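Local coordinates for protein putative glyoxalase (Bacillus halodurans C-125, PDB 3CT8) that binds zinc and is probably a lyase of the glyoxalase (vicinal oxygen chelate) superfamily, although its natural substrate is not established, at residues 35-38 / 39-42; 50-54 / 55-59; 69-73 / 74-78. All coordinates share one frame; numbering follows the deposited sequence.

Interaction 1 of 3, residues 35-38 / 39-42; sequences IAFW and DWLL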
loop_
_atom_site.group_PDB
_atom_site.type_symbol
_atom_site.label_atom_id
_atom_site.label_comp_id
_atom_site.label_asym_id
_atom_site.label_seq_id
_atom_site.Cartn_x
_atom_site.Cartn_y
_atom_site.Cartn_z
ATOM N N ILE A 35 6.239 -10.038 11.639
ATOM C CA ILE A 35 4.981 -10.764 11.899
ATOM C C ILE A 35 4.488 -10.561 13.311
ATOM O O ILE A 35 3.292 -10.629 13.595
ATOM C CB ILE A 35 5.080 -12.264 11.553
ATOM C CG1 ILE A 35 5.059 -12.410 10.029
ATOM C CG2 ILE A 35 3.904 -13.004 12.091
ATOM C CD1 ILE A 35 5.109 -13.847 9.558
ATOM N N ALA A 36 5.435 -10.258 14.180
ATOM C CA ALA A 36 5.152 -10.021 15.584
ATOM C C ALA A 36 4.404 -8.708 15.707
ATOM O O ALA A 36 3.427 -8.580 16.443
ATOM C CB ALA A 36 6.481 -9.954 16.393
ATOM N N PHE A 37 4.873 -7.736 14.945
ATOM C CA PHE A 37 4.296 -6.397 14.968
ATOM C C PHE A 37 2.916 -6.359 14.315
ATOM O O PHE A 37 1.934 -5.905 14.923
ATOM C CB PHE A 37 5.253 -5.373 14.320
ATOM C CG PHE A 37 4.652 -4.000 14.158
ATOM C CD1 PHE A 37 4.730 -3.072 15.175
ATOM C CD2 PHE A 37 4.004 -3.648 12.966
ATOM C CE1 PHE A 37 4.178 -1.821 15.024
ATOM C CE2 PHE A 37 3.435 -2.395 12.804
ATOM C CZ PHE A 37 3.519 -1.476 13.845
ATOM N N TRP A 38 2.857 -6.912 13.103
ATOM C CA TRP A 38 1.624 -6.922 12.308
ATOM C C TRP A 38 0.553 -7.800 12.892
ATOM O O TRP A 38 -0.604 -7.491 12.812
ATOM C CB TRP A 38 1.920 -7.242 10.842
ATOM C CG TRP A 38 2.709 -6.129 10.231
ATOM C CD1 TRP A 38 4.063 -6.094 9.994
ATOM C CD2 TRP A 38 2.207 -4.829 9.904
ATOM N NE1 TRP A 38 4.410 -4.872 9.449
ATOM C CE2 TRP A 38 3.286 -4.081 9.380
ATOM C CE3 TRP A 38 0.930 -4.254 9.923
ATOM C CZ2 TRP A 38 3.128 -2.751 8.922
ATOM C CZ3 TRP A 38 0.769 -2.939 9.466
ATOM C CH2 TRP A 38 1.862 -2.188 8.997
ATOM N N ASP A 39 0.933 -8.904 13.493
ATOM C CA ASP A 39 -0.082 -9.754 14.098
ATOM C C ASP A 39 -0.803 -8.925 15.156
ATOM O O ASP A 39 -2.044 -8.991 15.316
ATOM C CB ASP A 39 0.505 -10.986 14.792
ATOM C CG ASP A 39 0.814 -12.146 13.848
ATOM O OD1 ASP A 39 0.565 -12.090 12.618
ATOM O OD2 ASP A 39 1.292 -13.168 14.401
ATOM N N TRP A 40 0.013 -8.148 15.881
ATOM C CA TRP A 40 -0.483 -7.331 16.982
ATOM C C TRP A 40 -1.363 -6.202 16.499
ATOM O O TRP A 40 -2.533 -6.060 16.894
ATOM C CB TRP A 40 0.641 -6.806 17.920
ATOM C CG TRP A 40 0.066 -5.748 18.796
ATOM C CD1 TRP A 40 -0.763 -5.929 19.850
ATOM C CD2 TRP A 40 0.170 -4.322 18.605
ATOM N NE1 TRP A 40 -1.175 -4.708 20.352
ATOM C CE2 TRP A 40 -0.609 -3.708 19.604
ATOM C CE3 TRP A 40 0.846 -3.511 17.688
ATOM C CZ2 TRP A 40 -0.720 -2.336 19.715
ATOM C CZ3 TRP A 40 0.740 -2.155 17.806
ATOM C CH2 TRP A 40 -0.037 -1.579 18.820
ATOM N N LEU A 41 -0.826 -5.429 15.574
ATOM C CA LEU A 41 -1.575 -4.273 15.071
ATOM C C LEU A 41 -2.840 -4.652 14.317
ATOM O O LEU A 41 -3.920 -4.124 14.571
ATOM C CB LEU A 41 -0.708 -3.377 14.200
ATOM C CG LEU A 41 -1.441 -2.077 13.840
ATOM C CD1 LEU A 41 -1.832 -1.243 15.103
ATOM C CD2 LEU A 41 -0.588 -1.250 12.851
ATOM N N LEU A 42 -2.676 -5.552 13.367
ATOM C CA LEU A 42 -3.774 -5.997 12.514
ATOM C C LEU A 42 -4.744 -6.739 13.394
ATOM O O LEU A 42 -5.935 -6.750 13.167
ATOM C CB LEU A 42 -3.281 -6.849 11.338
ATOM C CG LEU A 42 -2.310 -6.107 10.387
ATOM C CD1 LEU A 42 -1.936 -6.943 9.126
ATOM C CD2 LEU A 42 -2.921 -4.716 9.963
#
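Trp38 and Leu42 meet one turn apart on helix 31-44, a helix of the vicinal oxygen chelate fold packed against beta-strands, their side chains slanting across each other. The branch of Leu42 arrives at the rim of the indole: CG lies near the ring plane, 3.8 Å from Trp38 CE3. Leu41 treats the same indole differently, running alongside it with both side chains pointing the same way. Its methyl CD2 is 4.0 Å from Trp38 CZ3 and also approaches Phe37, at 4.2 Å from CE2 of that ring. This double use follows from the Leu41 torsions: with CG opposite the backbone N (chi1 -172°) and chi2 of 60° turning CD1 aside, CD2 continues the extended chain to both aromatic groups. The two rings meet each other as well, Phe37 CD2 sitting above one face of the Trp38 indole towards its rim. Leu41 N to Phe37 O, at 2.9 Å, and Leu42 N to Trp38 O are the helical hydrogen bonds behind these pairs.

Farther out, Trp38 stacks on Phe68 and gives its NE1 proton to Asp135 OD2, while Leu41 and Trp38 both touch Val141 of strand 140-144. Trp40 turns to another surface and packs on Leu103 and Leu107 of helix 97-110.

Asp39 stands on the side of the helix that faces strand 56-61, where OD1 is held by a salt bridge from Lys57 NZ; Tyr59 OH lies close to the same oxygen, a probable hydrogen bond modelled unusually short. Back along its own helix, the carboxylate crosses the aliphatic branch of Ile35, whose methyl CG2 is 3.5 Å from each of the Asp39 oxygens OD1 and OD2.

Interaction 2 of 3, residues 50-54 / 55-59; sequences YQSWS and RGKSY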
loop_
_atom_site.group_PDB
_atom_site.type_symbol
_atom_site.label_atom_id
_atom_site.label_comp_id
_atom_site.label_asym_id
_atom_site.label_seq_id
_atom_site.Cartn_x
_atom_site.Cartn_y
_atom_site.Cartn_z
ATOM N N TYR A 50 -4.942 -15.049 7.086
ATOM C CA TYR A 50 -5.455 -15.709 5.907
ATOM C C TYR A 50 -4.527 -16.894 5.659
ATOM O O TYR A 50 -4.876 -18.009 5.945
ATOM C CB TYR A 50 -5.567 -14.748 4.726
ATOM C CG TYR A 50 -6.119 -15.398 3.508
ATOM C CD1 TYR A 50 -7.395 -15.918 3.509
ATOM C CD2 TYR A 50 -5.374 -15.488 2.342
ATOM C CE1 TYR A 50 -7.906 -16.549 2.390
ATOM C CE2 TYR A 50 -5.877 -16.113 1.218
ATOM C CZ TYR A 50 -7.137 -16.646 1.243
ATOM O OH TYR A 50 -7.629 -17.275 0.107
ATOM N N GLN A 51 -3.334 -16.611 5.161
ATOM C CA GLN A 51 -2.336 -17.638 4.866
ATOM C C GLN A 51 -0.925 -17.339 5.342
ATOM O O GLN A 51 -0.355 -16.282 5.096
ATOM C CB GLN A 51 -2.334 -17.962 3.373
ATOM C CG GLN A 51 -3.579 -18.716 2.942
ATOM C CD GLN A 51 -3.525 -19.110 1.471
ATOM O OE1 GLN A 51 -3.208 -18.281 0.598
ATOM N NE2 GLN A 51 -3.862 -20.371 1.183
ATOM N N SER A 52 -0.376 -18.340 5.995
ATOM C CA SER A 52 0.962 -18.288 6.577
ATOM C C SER A 52 1.841 -19.383 6.008
ATOM O O SER A 52 1.396 -20.515 5.872
ATOM C CB SER A 52 0.871 -18.496 8.090
ATOM O OG SER A 52 0.043 -17.514 8.677
ATOM N N TRP A 53 3.068 -19.033 5.650
ATOM C CA TRP A 53 4.001 -20.024 5.102
ATOM C C TRP A 53 5.391 -19.725 5.592
ATOM O O TRP A 53 5.575 -18.852 6.445
ATOM C CB TRP A 53 3.926 -20.188 3.560
ATOM C CG TRP A 53 4.381 -19.052 2.727
ATOM C CD1 TRP A 53 5.549 -18.961 2.026
ATOM C CD2 TRP A 53 3.681 -17.835 2.500
ATOM N NE1 TRP A 53 5.618 -17.753 1.380
ATOM C CE2 TRP A 53 4.476 -17.046 1.653
ATOM C CE3 TRP A 53 2.452 -17.333 2.937
ATOM C CZ2 TRP A 53 4.085 -15.781 1.237
ATOM C CZ3 TRP A 53 2.068 -16.079 2.529
ATOM C CH2 TRP A 53 2.882 -15.314 1.684
ATOM N N SER A 54 6.356 -20.450 5.043
ATOM C CA SER A 54 7.733 -20.316 5.507
ATOM C C SER A 54 8.350 -18.958 5.232
ATOM O O SER A 54 9.138 -18.462 6.003
ATOM C CB SER A 54 8.617 -21.421 4.916
ATOM O OG SER A 54 8.718 -21.310 3.514
ATOM N N ARG A 55 7.933 -18.349 4.154
ATOM C CA ARG A 55 8.475 -17.071 3.704
ATOM C C ARG A 55 7.492 -15.908 3.787
ATOM O O ARG A 55 7.753 -14.831 3.263
ATOM C CB ARG A 55 8.941 -17.222 2.248
ATOM C CG ARG A 55 10.338 -17.917 1.993
ATOM C CD ARG A 55 11.474 -16.863 2.082
ATOM N NE ARG A 55 12.789 -17.395 1.764
ATOM C CZ ARG A 55 13.904 -16.672 1.701
ATOM N NH1 ARG A 55 13.868 -15.372 1.903
ATOM N NH2 ARG A 55 15.065 -17.252 1.411
ATOM N N GLY A 56 6.356 -16.113 4.418
ATOM C CA GLY A 56 5.414 -15.031 4.545
ATOM C C GLY A 56 4.134 -15.265 5.279
ATOM O O GLY A 56 3.907 -16.285 5.922
ATOM N N LYS A 57 3.314 -14.232 5.206
ATOM C CA LYS A 57 1.999 -14.243 5.847
ATOM C C LYS A 57 1.089 -13.168 5.308
ATOM O O LYS A 57 1.511 -12.051 5.009
ATOM C CB LYS A 57 2.109 -14.111 7.359
ATOM C CG LYS A 57 0.787 -14.340 8.071
ATOM C CD LYS A 57 0.932 -14.303 9.592
ATOM C CE LYS A 57 -0.380 -14.683 10.263
ATOM N NZ LYS A 57 -0.203 -14.577 11.726
ATOM N N SER A 58 -0.159 -13.557 5.147
ATOM C CA SER A 58 -1.205 -12.662 4.675
ATOM C C SER A 58 -2.324 -12.589 5.727
ATOM O O SER A 58 -2.567 -13.555 6.497
ATOM C CB SER A 58 -1.714 -13.107 3.306
ATOM O OG SER A 58 -2.283 -14.421 3.337
ATOM N N TYR A 59 -2.961 -11.406 5.738
ATOM C CA TYR A 59 -4.059 -11.043 6.647
ATOM C C TYR A 59 -5.255 -10.470 5.902
ATOM O O TYR A 59 -5.118 -9.779 4.915
ATOM C CB TYR A 59 -3.604 -9.997 7.689
ATOM C CG TYR A 59 -2.345 -10.324 8.499
ATOM C CD1 TYR A 59 -1.085 -10.099 7.956
ATOM C CD2 TYR A 59 -2.421 -10.771 9.822
ATOM C CE1 TYR A 59 0.059 -10.320 8.672
ATOM C CE2 TYR A 59 -1.287 -10.996 10.557
ATOM C CZ TYR A 59 -0.036 -10.759 9.978
ATOM O OH TYR A 59 1.129 -10.972 10.671
#
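In Trp53 a chi1 of 68° sets CG between the backbone N and the carbonyl carbon, folding the indole back across the turn and onto the peptide of Gly56. A similar rotation in Ser58 (chi1 61°) swings OG round to the backbone of Gln51. The first torsion produces a CH-pi contact: Gly56 CA lies 3.6 Å from the centroid of the six-membered ring of Trp53, 11° from the ring normal, and with no side chain on Gly56 the ring rests on bare backbone. Gly56 N is over the same face, whereas Arg55 CB comes up to the pyrrole side, 3.5 Å from Trp53 NE1.

The setting is the beta-hairpin of strands 48-53 and 56-61, of which 48-53 is outermost in its sheet within the chain; strand 64-70 flanks the other. Trp53 N donates a hydrogen bond to Gly56 O next to the turn. Beyond it, Tyr50 and Gln51 both face Ser58 in a classic beta bulge. Tyr50 N reaches Ser58 O at 2.9 Å, while Gln51 N makes a weak bond to that oxygen and a better one to Ser58 OG, at 3.0 Å. Ser58 N returns a bond of 2.7 Å to Gln51 O. The hydroxyl also meets the edge of the Tyr50 ring, with OG 3.4 Å from CD2.

On the face of the hairpin opposite Trp53, Lys57 runs fully extended past Ser52, its CE 3.3 Å from Ser52 OG, before NZ reaches salt bridges with Asp39 and Asp49.

Interaction 3 of 3, residues 69-73 / 74-78; sequences VQTED and RFQTP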
loop_
_atom_site.group_PDB
_atom_site.type_symbol
_atom_site.label_atom_id
_atom_site.label_comp_id
_atom_site.label_asym_id
_atom_site.label_seq_id
_atom_site.Cartn_x
_atom_site.Cartn_y
_atom_site.Cartn_z
ATOM N N VAL A 69 6.050 -10.646 2.897
ATOM C CA VAL A 69 6.997 -11.666 2.427
ATOM C C VAL A 69 8.449 -11.357 2.817
ATOM O O VAL A 69 8.878 -10.194 2.926
ATOM C CB VAL A 69 6.895 -11.816 0.914
ATOM C CG1 VAL A 69 7.674 -13.081 0.442
ATOM C CG2 VAL A 69 5.447 -11.929 0.514
ATOM N N GLN A 70 9.181 -12.428 3.088
ATOM C CA GLN A 70 10.595 -12.330 3.461
ATOM C C GLN A 70 11.433 -11.865 2.283
ATOM O O GLN A 70 11.428 -12.448 1.219
ATOM C CB GLN A 70 11.118 -13.684 3.975
ATOM C CG GLN A 70 12.607 -13.738 4.215
ATOM C CD GLN A 70 13.056 -12.810 5.303
ATOM O OE1 GLN A 70 12.564 -12.862 6.431
ATOM N NE2 GLN A 70 14.028 -11.979 4.988
ATOM N N THR A 71 12.137 -10.766 2.494
ATOM C CA THR A 71 13.045 -10.222 1.472
ATOM C C THR A 71 14.147 -11.255 1.237
ATOM O O THR A 71 14.706 -11.791 2.191
ATOM C CB THR A 71 13.717 -8.917 1.950
ATOM O OG1 THR A 71 12.706 -7.962 2.244
ATOM C CG2 THR A 71 14.678 -8.369 0.908
ATOM N N GLU A 72 14.428 -11.539 -0.031
ATOM C CA GLU A 72 15.470 -12.487 -0.388
ATOM C C GLU A 72 16.848 -11.955 0.069
ATOM O O GLU A 72 17.112 -10.748 0.127
ATOM C CB GLU A 72 15.429 -12.824 -1.890
ATOM C CG GLU A 72 14.155 -13.616 -2.325
ATOM C CD GLU A 72 13.948 -13.739 -3.859
ATOM O OE1 GLU A 72 14.916 -13.718 -4.633
ATOM O OE2 GLU A 72 12.780 -13.873 -4.291
ATOM N N ASP A 73 17.712 -12.890 0.421
ATOM C CA ASP A 73 19.070 -12.567 0.889
ATOM C C ASP A 73 19.778 -11.555 0.020
ATOM O O ASP A 73 20.187 -10.489 0.463
ATOM C CB ASP A 73 19.924 -13.824 0.960
ATOM C CG ASP A 73 19.477 -14.761 2.053
ATOM O OD1 ASP A 73 18.521 -14.398 2.768
ATOM O OD2 ASP A 73 20.085 -15.849 2.199
ATOM N N ARG A 74 19.902 -11.926 -1.231
ATOM C CA ARG A 74 20.580 -11.108 -2.242
ATOM C C ARG A 74 19.976 -9.718 -2.463
ATOM O O ARG A 74 20.537 -8.905 -3.207
ATOM C CB ARG A 74 20.675 -11.877 -3.581
ATOM C CG ARG A 74 19.318 -12.327 -4.106
ATOM C CD ARG A 74 19.343 -12.967 -5.484
ATOM N NE ARG A 74 17.960 -13.218 -5.887
ATOM C CZ ARG A 74 17.577 -13.520 -7.119
ATOM N NH1 ARG A 74 18.478 -13.587 -8.085
ATOM N NH2 ARG A 74 16.288 -13.716 -7.393
ATOM N N PHE A 75 18.858 -9.451 -1.774
ATOM C CA PHE A 75 18.125 -8.176 -1.881
ATOM C C PHE A 75 17.899 -7.403 -0.575
ATOM O O PHE A 75 17.240 -6.370 -0.580
ATOM C CB PHE A 75 16.764 -8.389 -2.555
ATOM C CG PHE A 75 16.868 -8.776 -4.001
ATOM C CD1 PHE A 75 17.239 -7.835 -4.946
ATOM C CD2 PHE A 75 16.564 -10.057 -4.429
ATOM C CE1 PHE A 75 17.345 -8.173 -6.275
ATOM C CE2 PHE A 75 16.676 -10.403 -5.763
ATOM C CZ PHE A 75 17.064 -9.465 -6.683
ATOM N N GLN A 76 18.451 -7.901 0.526
ATOM C CA GLN A 76 18.276 -7.249 1.851
ATOM C C GLN A 76 19.064 -5.936 1.968
ATOM O O GLN A 76 18.819 -5.116 2.867
ATOM C CB GLN A 76 18.660 -8.193 2.989
ATOM C CG GLN A 76 17.799 -9.445 3.127
ATOM C CD GLN A 76 18.409 -10.476 4.072
ATOM O OE1 GLN A 76 19.625 -10.547 4.235
ATOM N NE2 GLN A 76 17.568 -11.306 4.656
ATOM N N THR A 77 19.984 -5.743 1.029
ATOM C CA THR A 77 20.818 -4.531 0.971
ATOM C C THR A 77 20.700 -3.870 -0.403
ATOM O O THR A 77 20.719 -4.559 -1.418
ATOM C CB THR A 77 22.295 -4.870 1.232
ATOM O OG1 THR A 77 22.421 -5.333 2.581
ATOM C CG2 THR A 77 23.216 -3.637 1.003
ATOM N N PRO A 78 20.515 -2.540 -0.450
ATOM C CA PRO A 78 20.393 -1.623 0.688
ATOM C C PRO A 78 19.059 -1.713 1.378
ATOM O O PRO A 78 18.036 -2.056 0.793
ATOM C CB PRO A 78 20.536 -0.231 0.060
ATOM C CG PRO A 78 20.165 -0.411 -1.388
ATOM C CD PRO A 78 20.507 -1.835 -1.747
#
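Two overlapping beta-turns coil the chain just after strand 64-70, at a surface that meets the second subunit. Phe75 N bonds to Glu72 O at 2.9 Å and Gln76 N bonds to Asp73 O at 3.1 Å, each an i to i+3 link.

Outside this backbone frame, Glu72 and Arg74 extend side by side, and their flat ends lie nearly in one plane, 7° apart. A single carboxylate oxygen takes both contacts in this salt bridge: Glu72 OE1 is 3.1 Å from Arg74 NH2, approached nearly in line with its C-O bond, and receives a weaker bond from NE. The guanidinium therefore presents its edge to the acid, while one of its faces has Phe75 CZ above it. The Phe75 ring in turn has Glu72 OE1 at its edge, 3.9 Å from CE2. Just ahead of the turns, Thr71 CG2, placed opposite the backbone N by a chi1 of -59° for OG1, packs against Phe75 O at 3.6 Å. Gln76 CG lies 3.3 Å from Glu72 O, which brings the aliphatic part of this side chain back over the first turn. At the entrance, Gln70 bends so that NE2 meets a lone pair of Thr71 O at 2.9 Å, and its amide is further tied to Asp29 O and Leu31 N.

The second subunit supplies further partners: Lys83 for Glu72 OE2, Thr85 for Thr71 OG1, which is also bonded to Val28 O of its own chain, and His81, whose ring meets that of Phe75. With Arg74 on one oxygen and Lys83 of the second subunit on the other, the Glu72 carboxylate is probably kept ionised, and the same acid joins the shape of the turn to the pairing of the subunits.

In the fold
The three contacts follow one another along the chain, with interaction 2 touching both of the others. Interactions 1 and 2 touch where Asp39 OD1 meets Lys57 NZ at 2.8 Å and where Leu42 CD1 packs 3.5 Å from Tyr59 CG, fixing the helix on the hairpin. Interaction 2 passes to interaction 3 through the sheet, Arg55 O lying 2.8 Å from Gln70 N. Interactions 1 and 3 do not touch, their nearest atoms being about 7 Å apart. The side chain of Trp38 is about 9 Å from that of the zinc ligand His89, and that of Ser58 about 10 Å from a bound zinc ion; interaction 3 lies away from the metal sites, at the subunit interface.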